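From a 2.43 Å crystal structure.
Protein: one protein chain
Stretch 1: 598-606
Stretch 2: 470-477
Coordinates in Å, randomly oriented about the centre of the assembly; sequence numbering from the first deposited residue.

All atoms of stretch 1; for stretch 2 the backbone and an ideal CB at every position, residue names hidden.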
# COMPACT_ATOMS: atom_id res chain seq x y z
N LYS A 598 -38.55 35.55 -2.19
CA LYS A 598 -37.14 35.50 -2.52
C LYS A 598 -36.92 34.55 -3.69
O LYS A 598 -37.75 33.68 -3.98
CB LYS A 598 -36.29 35.05 -1.33
CG LYS A 598 -36.68 33.68 -0.79
CD LYS A 598 -36.03 33.43 0.56
CE LYS A 598 -36.84 32.45 1.38
NZ LYS A 598 -36.25 32.24 2.73
N VAL A 599 -35.77 34.72 -4.33
CA VAL A 599 -35.26 33.78 -5.32
C VAL A 599 -34.04 33.11 -4.70
O VAL A 599 -33.04 33.78 -4.40
CB VAL A 599 -34.91 34.47 -6.64
CG1 VAL A 599 -34.16 33.51 -7.56
CG2 VAL A 599 -36.18 34.98 -7.31
N PHE A 600 -34.13 31.80 -4.47
CA PHE A 600 -33.03 31.01 -3.93
C PHE A 600 -32.33 30.32 -5.10
O PHE A 600 -32.90 29.45 -5.75
CB PHE A 600 -33.55 29.99 -2.92
CG PHE A 600 -32.47 29.40 -2.06
CD1 PHE A 600 -31.77 30.19 -1.15
CD2 PHE A 600 -32.16 28.05 -2.15
CE1 PHE A 600 -30.77 29.63 -0.36
CE2 PHE A 600 -31.17 27.49 -1.35
CZ PHE A 600 -30.48 28.28 -0.45
N SER A 601 -31.09 30.71 -5.36
CA SER A 601 -30.37 30.28 -6.55
C SER A 601 -29.26 29.31 -6.17
O SER A 601 -28.38 29.64 -5.37
CB SER A 601 -29.80 31.49 -7.29
OG SER A 601 -30.85 32.31 -7.79
N SER A 602 -29.31 28.11 -6.75
CA SER A 602 -28.24 27.11 -6.64
C SER A 602 -27.41 27.19 -7.91
O SER A 602 -27.76 26.60 -8.93
CB SER A 602 -28.82 25.72 -6.44
OG SER A 602 -29.46 25.59 -5.18
N THR A 603 -26.31 27.94 -7.86
CA THR A 603 -25.48 28.18 -9.03
C THR A 603 -24.35 27.15 -9.11
O THR A 603 -23.62 26.96 -8.13
CB THR A 603 -24.89 29.58 -9.01
OG1 THR A 603 -25.94 30.55 -8.96
CG2 THR A 603 -24.05 29.82 -10.25
N THR A 604 -24.21 26.51 -10.26
CA THR A 604 -23.10 25.60 -10.54
C THR A 604 -22.37 26.11 -11.77
O THR A 604 -22.98 26.27 -12.84
CB THR A 604 -23.58 24.16 -10.75
OG1 THR A 604 -24.24 23.70 -9.56
CG2 THR A 604 -22.40 23.25 -11.04
N MSE A 605 -21.07 26.35 -11.64
CA MSE A 605 -20.28 26.88 -12.75
C MSE A 605 -19.33 25.85 -13.34
O MSE A 605 -18.79 25.00 -12.63
CB MSE A 605 -19.50 28.11 -12.29
CG MSE A 605 -20.38 29.29 -11.89
SE MSE A 605 -19.37 30.93 -11.52
CE MSE A 605 -18.63 31.23 -13.31
N THR A 606 -19.15 25.91 -14.66
CA THR A 606 -18.18 25.11 -15.40
C THR A 606 -17.15 26.09 -15.97
O THR A 606 -17.43 26.77 -16.96
CB THR A 606 -18.85 24.30 -16.52
OG1 THR A 606 -19.92 23.51 -15.99
CG2 THR A 606 -17.84 23.40 -17.21
N UNK A 470 -37.10 43.55 -12.81
CA UNK A 470 -35.75 43.00 -12.95
C UNK A 470 -35.32 42.43 -11.61
O UNK A 470 -35.24 43.17 -10.61
CB UNK A 470 -34.76 44.06 -13.43
N UNK A 471 -35.04 41.13 -11.58
CA UNK A 471 -34.72 40.41 -10.36
C UNK A 471 -33.28 39.90 -10.44
O UNK A 471 -32.92 39.20 -11.40
CB UNK A 471 -35.70 39.26 -10.14
N UNK A 472 -32.47 40.26 -9.45
CA UNK A 472 -31.11 39.74 -9.38
C UNK A 472 -31.15 38.25 -9.06
O UNK A 472 -31.85 37.83 -8.14
CB UNK A 472 -30.29 40.50 -8.33
N UNK A 473 -30.43 37.45 -9.84
CA UNK A 473 -30.53 36.00 -9.72
C UNK A 473 -29.22 35.34 -9.32
O UNK A 473 -29.24 34.16 -8.93
CB UNK A 473 -31.01 35.40 -11.04
N UNK A 474 -28.11 36.06 -9.36
CA UNK A 474 -26.81 35.45 -9.11
C UNK A 474 -25.79 36.55 -8.90
O UNK A 474 -26.00 37.70 -9.30
CB UNK A 474 -26.39 34.53 -10.26
N UNK A 475 -24.68 36.19 -8.27
CA UNK A 475 -23.60 37.13 -8.00
C UNK A 475 -22.28 36.39 -8.07
O UNK A 475 -22.07 35.42 -7.34
CB UNK A 475 -23.78 37.80 -6.64
N UNK A 476 -21.40 36.85 -8.95
CA UNK A 476 -20.06 36.29 -9.07
C UNK A 476 -19.06 37.37 -8.67
O UNK A 476 -19.36 38.57 -8.69
CB UNK A 476 -19.79 35.78 -10.49
N UNK A 477 -17.86 36.93 -8.29
CA UNK A 477 -16.82 37.85 -7.84
C UNK A 477 -15.53 37.61 -8.62
O UNK A 477 -15.21 36.47 -8.97
CB UNK A 477 -16.57 37.69 -6.34

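Stretch 1 is a strand, and so is stretch 2. The two run in roughly the same direction, at 33° to each other, with axes 7.2 Å apart at closest approach. Stretch 1 turns Val599, Ser601, Thr603 and Met605 toward its partner. At that spacing the contact depends mostly on side chains.

Position 470 lies beyond the reach of stretch 1. Nothing of it comes within 5.5 Å of the ideal CB, so the contact sets no preference. The residue is Val470, and it makes no contact here.

Position 471 points its CA-to-CB bond toward stretch 1. The ideal CB is 5.1 Å from Val599 CG2, which leaves room for a side chain longer than alanine. What is offered is a methyl group, so an aliphatic chain or a flat ring would suit. The residue is His471, with chi1 at -153° (t). Val599 CG2 sits over one face of its ring, 3.6 Å from the centroid of the His471 ring and 20° off the ring normal, a CH-pi contact. The closest pair is Val599 CG2 and His471 CE1 at 3.4 Å. The ring is also held from its own strand: His471 ND1 donates a hydrogen bond to the backbone O of 472 at 3.0 Å. His471 NE2 is bonded elsewhere in the structure.

Position 472 points sideways, with no atom of stretch 1 near its ideal CB. Many residues would fit. It is Thr472, whose side chain makes no contact with stretch 1.

Position 473 also points sideways, but closer in. Its ideal CB is 4.5 Å from Ser601 OG and 5.1 Å from Val599 CG1. The backbone carbonyl already faces the serine: Ser601 OG donates a hydrogen bond to the O of 473 at 2.7 Å. That bond needs no particular side chain. A small or branched aliphatic residue would suit the valine methyl nearby. The residue is Val473, chi1 m, and its CG1 lies 4.5 Å from Val599 CG1, a loose apolar contact.

At position 474 the backbone is extended, with phi/psi of -166/160. The ideal CB points sideways and is already 4.2 Å from Thr603 OG1 and 5.4 Å from Ser601 CB. A small side chain meets stretch 1 without needing to extend; serine would also be plausible. The residue is Ala474, and its CB makes the 4.2 Å contact with Thr603 OG1.

Position 475 points away, so stretch 1 places no demand on it. It is Glu475, an extended side chain with OE1 bonded elsewhere in the structure.

Position 476 points sideways, with its ideal CB 5.0 Å from Met605 SE. Stretch 1 offers a large apolar atom, and valine, leucine or isoleucine could all meet it. The residue is Ile476, with chi1 p. Its CG2 packs 4.1 Å from the SE of Met605, a selenomethionine.

Position 477 is out of reach and unconstrained by stretch 1. It is Asp477, which takes no part in the contact.

Stretch 2, residues 470-477: VHTVAEID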
# COMPACT_ATOMS: atom_id res chain seq x y z
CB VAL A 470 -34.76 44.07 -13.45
CG1 VAL A 470 -33.38 43.47 -13.60
CG2 VAL A 470 -35.24 44.65 -14.77
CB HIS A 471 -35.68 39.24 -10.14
CG HIS A 471 -35.86 38.87 -8.71
ND1 HIS A 471 -34.81 38.48 -7.90
CD2 HIS A 471 -36.97 38.82 -7.93
CE1 HIS A 471 -35.26 38.22 -6.69
NE2 HIS A 471 -36.57 38.41 -6.68
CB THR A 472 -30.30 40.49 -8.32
OG1 THR A 472 -30.48 41.90 -8.48
CG2 THR A 472 -28.83 40.15 -8.42
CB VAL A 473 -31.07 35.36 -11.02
CG1 VAL A 473 -32.55 35.64 -11.14
CG2 VAL A 473 -30.28 35.85 -12.24
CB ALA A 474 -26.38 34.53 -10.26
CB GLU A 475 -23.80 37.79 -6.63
CG GLU A 475 -22.66 38.71 -6.22
CD GLU A 475 -22.83 39.24 -4.81
OE1 GLU A 475 -22.09 38.78 -3.91
OE2 GLU A 475 -23.69 40.11 -4.61
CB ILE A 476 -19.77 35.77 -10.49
CG1 ILE A 476 -19.72 36.93 -11.49
CG2 ILE A 476 -20.82 34.74 -10.91
CD1 ILE A 476 -19.53 36.49 -12.92
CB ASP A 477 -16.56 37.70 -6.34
CG ASP A 477 -16.08 39.00 -5.70
OD1 ASP A 477 -15.41 39.80 -6.39
OD2 ASP A 477 -16.38 39.21 -4.51
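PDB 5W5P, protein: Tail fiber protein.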